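PDB 1ODO: putative cytochrome P450 154A1 from Streptomyces coelicolor, which is a haem-binding protein of the cytochrome P450 family, with protoporphyrin IX containing iron and 4-phenyl-1H-imidazole bound in the model. Local coordinates for residues A[273-278]-A[366-371]; A[279-284]-A[337-342]. One frame throughout, in Å; residues are numbered along the deposited sequence.

Interaction 1 of 2, residues A[273-278]-A[366-371]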
loop_
_atom_site.group_PDB
_atom_site.type_symbol
_atom_site.label_atom_id
_atom_site.label_comp_id
_atom_site.label_asym_id
_atom_site.label_seq_id
_atom_site.Cartn_x
_atom_site.Cartn_y
_atom_site.Cartn_z
ATOM N N VAL A 273 23.459 3.298 -10.650
ATOM C CA VAL A 273 22.104 2.795 -10.425
ATOM C C VAL A 273 21.196 3.965 -10.772
ATOM O O VAL A 273 21.630 5.117 -10.742
ATOM C CB VAL A 273 21.832 2.379 -8.952
ATOM C CG1 VAL A 273 22.911 1.422 -8.463
ATOM C CG2 VAL A 273 21.737 3.612 -8.063
ATOM N N THR A 274 19.945 3.671 -11.102
ATOM C CA THR A 274 18.976 4.703 -11.453
ATOM C C THR A 274 18.017 4.960 -10.297
ATOM O O THR A 274 18.028 4.242 -9.296
ATOM C CB THR A 274 18.122 4.274 -12.648
ATOM O OG1 THR A 274 17.386 3.095 -12.296
ATOM C CG2 THR A 274 18.997 3.982 -13.859
ATOM N N TRP A 275 17.185 5.985 -10.436
ATOM C CA TRP A 275 16.227 6.294 -9.386
ATOM C C TRP A 275 15.265 5.114 -9.328
ATOM O O TRP A 275 14.778 4.749 -8.262
ATOM C CB TRP A 275 15.456 7.579 -9.706
ATOM C CG TRP A 275 16.272 8.818 -9.530
ATOM C CD1 TRP A 275 16.607 9.727 -10.492
ATOM C CD2 TRP A 275 16.865 9.284 -8.312
ATOM N NE1 TRP A 275 17.373 10.733 -9.948
ATOM C CE2 TRP A 275 17.547 10.485 -8.611
ATOM C CE3 TRP A 275 16.886 8.805 -6.993
ATOM C CZ2 TRP A 275 18.243 11.213 -7.641
ATOM C CZ3 TRP A 275 17.581 9.533 -6.026
ATOM C CH2 TRP A 275 18.249 10.724 -6.360
ATOM N N ALA A 276 15.003 4.517 -10.488
ATOM C CA ALA A 276 14.101 3.376 -10.570
ATOM C C ALA A 276 14.680 2.214 -9.769
ATOM O O ALA A 276 13.949 1.505 -9.085
ATOM C CB ALA A 276 13.884 2.966 -12.034
ATOM N N ASP A 277 15.992 2.015 -9.852
ATOM C CA ASP A 277 16.626 0.928 -9.109
ATOM C C ASP A 277 16.446 1.158 -7.612
ATOM O O ASP A 277 16.222 0.218 -6.848
ATOM C CB ASP A 277 18.125 0.843 -9.402
ATOM C CG ASP A 277 18.428 0.398 -10.817
ATOM O OD1 ASP A 277 17.631 -0.376 -11.393
ATOM O OD2 ASP A 277 19.486 0.813 -11.342
ATOM N N VAL A 278 16.568 2.415 -7.193
ATOM C CA VAL A 278 16.415 2.748 -5.784
ATOM C C VAL A 278 14.990 2.474 -5.325
ATOM O O VAL A 278 14.770 1.994 -4.213
ATOM C CB VAL A 278 16.766 4.227 -5.519
ATOM C CG1 VAL A 278 16.364 4.618 -4.108
ATOM C CG2 VAL A 278 18.261 4.434 -5.708
ATOM N N LEU A 366 9.801 10.053 -9.842
ATOM C CA LEU A 366 9.773 11.476 -10.177
ATOM C C LEU A 366 10.040 12.336 -8.942
ATOM O O LEU A 366 10.804 13.306 -8.998
ATOM C CB LEU A 366 8.418 11.858 -10.779
ATOM C CG LEU A 366 8.182 11.457 -12.238
ATOM C CD1 LEU A 366 6.781 11.860 -12.653
ATOM C CD2 LEU A 366 9.216 12.140 -13.131
ATOM N N ALA A 367 9.411 11.979 -7.826
ATOM C CA ALA A 367 9.593 12.727 -6.590
ATOM C C ALA A 367 11.061 12.717 -6.169
ATOM O O ALA A 367 11.621 13.759 -5.831
ATOM C CB ALA A 367 8.721 12.136 -5.486
ATOM N N LEU A 368 11.690 11.546 -6.205
ATOM C CA LEU A 368 13.096 11.444 -5.818
ATOM C C LEU A 368 14.000 12.307 -6.687
ATOM O O LEU A 368 14.824 13.060 -6.175
ATOM C CB LEU A 368 13.574 9.994 -5.890
ATOM C CG LEU A 368 12.971 9.019 -4.878
ATOM C CD1 LEU A 368 13.554 7.632 -5.113
ATOM C CD2 LEU A 368 13.265 9.491 -3.459
ATOM N N GLU A 369 13.837 12.184 -7.999
ATOM C CA GLU A 369 14.634 12.944 -8.955
ATOM C C GLU A 369 14.532 14.443 -8.718
ATOM O O GLU A 369 15.545 15.142 -8.658
ATOM C CB GLU A 369 14.187 12.613 -10.382
ATOM C CG GLU A 369 14.895 13.419 -11.457
ATOM C CD GLU A 369 14.526 12.976 -12.858
ATOM O OE1 GLU A 369 13.319 12.913 -13.170
ATOM O OE2 GLU A 369 15.448 12.693 -13.649
ATOM N N SER A 370 13.306 14.930 -8.571
ATOM C CA SER A 370 13.063 16.349 -8.342
ATOM C C SER A 370 13.605 16.828 -6.996
ATOM O O SER A 370 14.276 17.856 -6.922
ATOM C CB SER A 370 11.560 16.631 -8.432
ATOM O OG SER A 370 11.274 18.007 -8.240
ATOM N N LEU A 371 13.321 16.074 -5.939
ATOM C CA LEU A 371 13.773 16.422 -4.598
ATOM C C LEU A 371 15.292 16.516 -4.457
ATOM O O LEU A 371 15.823 17.545 -4.030
ATOM C CB LEU A 371 13.237 15.405 -3.588
ATOM C CG LEU A 371 13.622 15.646 -2.127
ATOM C CD1 LEU A 371 12.979 16.936 -1.637
ATOM C CD2 LEU A 371 13.166 14.473 -1.273
#

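Interaction 2 of 2, residues A[279-284]-A[337-342]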
loop_
_atom_site.group_PDB
_atom_site.type_symbol
_atom_site.label_atom_id
_atom_site.label_comp_id
_atom_site.label_asym_id
_atom_site.label_seq_id
_atom_site.Cartn_x
_atom_site.Cartn_y
_atom_site.Cartn_z
ATOM N N VAL A 279 14.020 2.776 -6.185
ATOM C CA VAL A 279 12.628 2.549 -5.836
ATOM C C VAL A 279 12.356 1.053 -5.721
ATOM O O VAL A 279 11.664 0.620 -4.800
ATOM C CB VAL A 279 11.678 3.200 -6.877
ATOM C CG1 VAL A 279 10.243 2.723 -6.669
ATOM C CG2 VAL A 279 11.733 4.723 -6.724
ATOM N N GLU A 280 12.907 0.260 -6.637
ATOM C CA GLU A 280 12.689 -1.181 -6.584
ATOM C C GLU A 280 13.307 -1.803 -5.339
ATOM O O GLU A 280 12.729 -2.709 -4.747
ATOM C CB GLU A 280 13.244 -1.870 -7.832
ATOM C CG GLU A 280 12.438 -1.560 -9.085
ATOM C CD GLU A 280 10.948 -1.752 -8.862
ATOM O OE1 GLU A 280 10.182 -0.783 -9.051
ATOM O OE2 GLU A 280 10.541 -2.871 -8.488
ATOM N N GLU A 281 14.483 -1.330 -4.940
ATOM C CA GLU A 281 15.118 -1.884 -3.753
ATOM C C GLU A 281 14.369 -1.421 -2.502
ATOM O O GLU A 281 14.347 -2.126 -1.496
ATOM C CB GLU A 281 16.592 -1.474 -3.672
ATOM C CG GLU A 281 17.294 -1.972 -2.409
ATOM C CD GLU A 281 17.472 -3.490 -2.365
ATOM O OE1 GLU A 281 16.754 -4.223 -3.085
ATOM O OE2 GLU A 281 18.335 -3.951 -1.590
ATOM N N THR A 282 13.768 -0.233 -2.561
ATOM C CA THR A 282 13.021 0.282 -1.414
ATOM C C THR A 282 11.767 -0.582 -1.268
ATOM O O THR A 282 11.360 -0.943 -0.161
ATOM C CB THR A 282 12.601 1.763 -1.613
ATOM O OG1 THR A 282 13.772 2.590 -1.706
ATOM C CG2 THR A 282 11.740 2.244 -0.435
ATOM N N LEU A 283 11.160 -0.926 -2.396
ATOM C CA LEU A 283 9.956 -1.753 -2.386
ATOM C C LEU A 283 10.268 -3.133 -1.806
ATOM O O LEU A 283 9.429 -3.755 -1.156
ATOM C CB LEU A 283 9.407 -1.888 -3.806
ATOM C CG LEU A 283 8.780 -0.602 -4.347
ATOM C CD1 LEU A 283 8.463 -0.719 -5.835
ATOM C CD2 LEU A 283 7.518 -0.320 -3.556
ATOM N N ARG A 284 11.484 -3.610 -2.032
ATOM C CA ARG A 284 11.866 -4.918 -1.513
ATOM C C ARG A 284 12.246 -4.853 -0.035
ATOM O O ARG A 284 11.729 -5.613 0.781
ATOM C CB ARG A 284 13.060 -5.482 -2.293
ATOM C CG ARG A 284 13.475 -6.901 -1.858
ATOM C CD ARG A 284 14.867 -7.269 -2.379
ATOM N NE ARG A 284 15.905 -6.514 -1.678
ATOM C CZ ARG A 284 16.304 -6.777 -0.436
ATOM N NH1 ARG A 284 15.764 -7.785 0.238
ATOM N NH2 ARG A 284 17.222 -6.014 0.144
ATOM N N ALA A 337 20.969 -1.074 -3.942
ATOM C CA ALA A 337 20.330 -0.747 -5.216
ATOM C C ALA A 337 21.033 -1.323 -6.448
ATOM O O ALA A 337 20.514 -1.221 -7.561
ATOM C CB ALA A 337 20.190 0.777 -5.352
ATOM N N THR A 338 22.204 -1.929 -6.258
ATOM C CA THR A 338 22.936 -2.508 -7.381
ATOM C C THR A 338 22.541 -3.966 -7.643
ATOM O O THR A 338 23.000 -4.564 -8.611
ATOM C CB THR A 338 24.470 -2.472 -7.158
ATOM O OG1 THR A 338 24.839 -3.459 -6.186
ATOM C CG2 THR A 338 24.916 -1.097 -6.675
ATOM N N ARG A 339 21.692 -4.533 -6.787
ATOM C CA ARG A 339 21.256 -5.924 -6.952
ATOM C C ARG A 339 20.858 -6.299 -8.369
ATOM O O ARG A 339 20.108 -5.577 -9.026
ATOM C CB ARG A 339 20.065 -6.234 -6.040
ATOM C CG ARG A 339 20.402 -6.365 -4.579
ATOM C CD ARG A 339 19.133 -6.528 -3.746
ATOM N NE ARG A 339 19.443 -6.475 -2.323
ATOM C CZ ARG A 339 19.969 -7.482 -1.633
ATOM N NH1 ARG A 339 20.236 -8.637 -2.232
ATOM N NH2 ARG A 339 20.250 -7.323 -0.351
ATOM N N THR A 340 21.349 -7.444 -8.832
ATOM C CA THR A 340 21.030 -7.916 -10.171
ATOM C C THR A 340 19.604 -8.469 -10.142
ATOM O O THR A 340 18.841 -8.294 -11.088
ATOM C CB THR A 340 22.005 -9.023 -10.623
ATOM O OG1 THR A 340 23.319 -8.468 -10.771
ATOM C CG2 THR A 340 21.561 -9.619 -11.950
ATOM N N VAL A 341 19.257 -9.146 -9.049
ATOM C CA VAL A 341 17.922 -9.720 -8.891
ATOM C C VAL A 341 17.154 -8.729 -8.019
ATOM O O VAL A 341 17.423 -8.603 -6.823
ATOM C CB VAL A 341 17.970 -11.090 -8.189
ATOM C CG1 VAL A 341 16.557 -11.648 -8.039
ATOM C CG2 VAL A 341 18.834 -12.054 -8.988
ATOM N N LYS A 342 16.196 -8.035 -8.623
ATOM C CA LYS A 342 15.397 -7.043 -7.908
ATOM C C LYS A 342 13.944 -7.414 -7.608
ATOM O O LYS A 342 13.197 -6.589 -7.083
ATOM C CB LYS A 342 15.406 -5.733 -8.705
ATOM C CG LYS A 342 16.798 -5.244 -9.118
ATOM C CD LYS A 342 16.696 -4.037 -10.056
ATOM C CE LYS A 342 18.071 -3.527 -10.484
ATOM N NZ LYS A 342 18.906 -3.152 -9.304
HETATM O O HOH W 1 11.592 -5.199 -8.933
#

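Interaction 1 of 2, residues A[273-278]-A[366-371]
Trp275 lays one face of its indole against residues Leu368 and Glu369 of helix 357-374. The backbones come nearest at Trp275 and Glu369, with their CA atoms 6.9 Å apart. Trp275 CG sits beside its own backbone N, anti to the carbonyl carbon (chi1 -74°), and this carries the ring across to the other helix. The two ends of the indole meet different residues. The pyrrole end lies under Glu369. Glu369 CB stands 4.0 Å from the centroid of the five-membered ring of Trp275, over the face, in a CH-pi contact. Glu369 CA is close to the same end, 3.7 Å from Trp275 NE1. The glutamate chain runs on extended and crosses the indole at about a right angle. Its methylenes do the touching, and its carboxylate plane is turned 66° from the ring. The benzene end belongs to Leu368. Its CB is 3.7 Å from Trp275 CE3, and the two side chains cross obliquely. Leu368 CD1 reaches further, to 4.2 Å from Val278 CG1, one turn along from Trp275. No hydrogen bond joins the two segments. The contact is apolar, with its Glu369 side toward solvent and its Leu368 side buried. The tryptophan is the first residue of its helix. Just before it, Thr274 is the N-cap and forms a capping box with Asp277. Asp277 N donates to Thr274 OG1, and Thr274 N donates to Asp277 OD2 over 2.9 Å. Two further helices pack against the same side chains. Helix 247-260 brings Leu258 to Trp275, and Ala254 and Val255 to Leu368. Helix 262-270 places Val268 against both Trp275 and Val278. The contact thus joins the first turn of helix 275-285 to helix 357-374, with helices 247-260 and 262-270 packed beside them.

Interaction 2 of 2, residues A[279-284]-A[337-342]
Glu281 reaches from helix 275-285 across to Arg339, and its side chain meets the 337-342 loop from base to tip. Its CB lies 4.1 Å from Ala337 CA, where the two backbones are closest. Its CG passes at the same range from Ala337 N. The chain then bends at chi2 (68°), which turns the carboxylate towards two arginines. Glu281 OE1 accepts from Arg284 NE over 2.8 Å. Arg339 CD packs 3.4 Å from Glu281 OE1. OE2 accepts from two arginines, with Arg284 NH2 and Arg339 NE each 2.9 Å from this Glu281 atom. Arg284 grips the carboxylate side-on, NE to one oxygen and NH2 to the other, with both oxygens close to its guanidinium plane. Arg339 comes in on the syn side of OE2. The two arginines reach OE2 from opposite faces of the carboxylate, and their guanidinium planes are 57° apart. Two donors, Arg284 NH2 and Arg339 NH2, lie 3.3 Å apart without bonding. Asp336 N also donates to OE2. Beside this network, a water bridges the two segments, donating to Glu280 OE2 and to Lys342 O. Lys342 NZ turns back to donate to Arg339 O within the loop.

Backbone carbonyls fix the far ends of the arginines. Arg284 NH1 donates to Asn323 and Ala332, while the Arg339 NH groups reach Glu330, Asp331 and Thr334. Glu281 and Arg284 form the ExxR motif of the P450 K helix. Arg339 sits where the arginine of the PERF-type motif lies in P450s and completes the E-R-R triad. Leu283, on the same helix, touches the haem. The shared carboxylate probably offsets the closeness of the arginines, and the two positive groups would probably keep Glu281 ionised. The chemistry implies a buried charged junction tying the helix to the loop 337-342 through several directed bonds.

Both interactions use helix 275-285, the first at its N-terminal turn and the second along the rest. Their centres are 12 Å apart, on the same side of the centre of the chain. Along the sequence, 337-342 falls between the helix and 366-371, so interaction 2 is nested inside the loop that interaction 1 closes. The two meet directly where Val273 CG1 packs on Thr338 CG2 and where Asp277 lies near Lys342 in a long, weak ion pair. One short helix is thus held by apolar packing against helix 357-374 and by salt bridges to the loop 337-342. Together the two contacts tie helix 275-285, whose Leu283 touches the haem, to both.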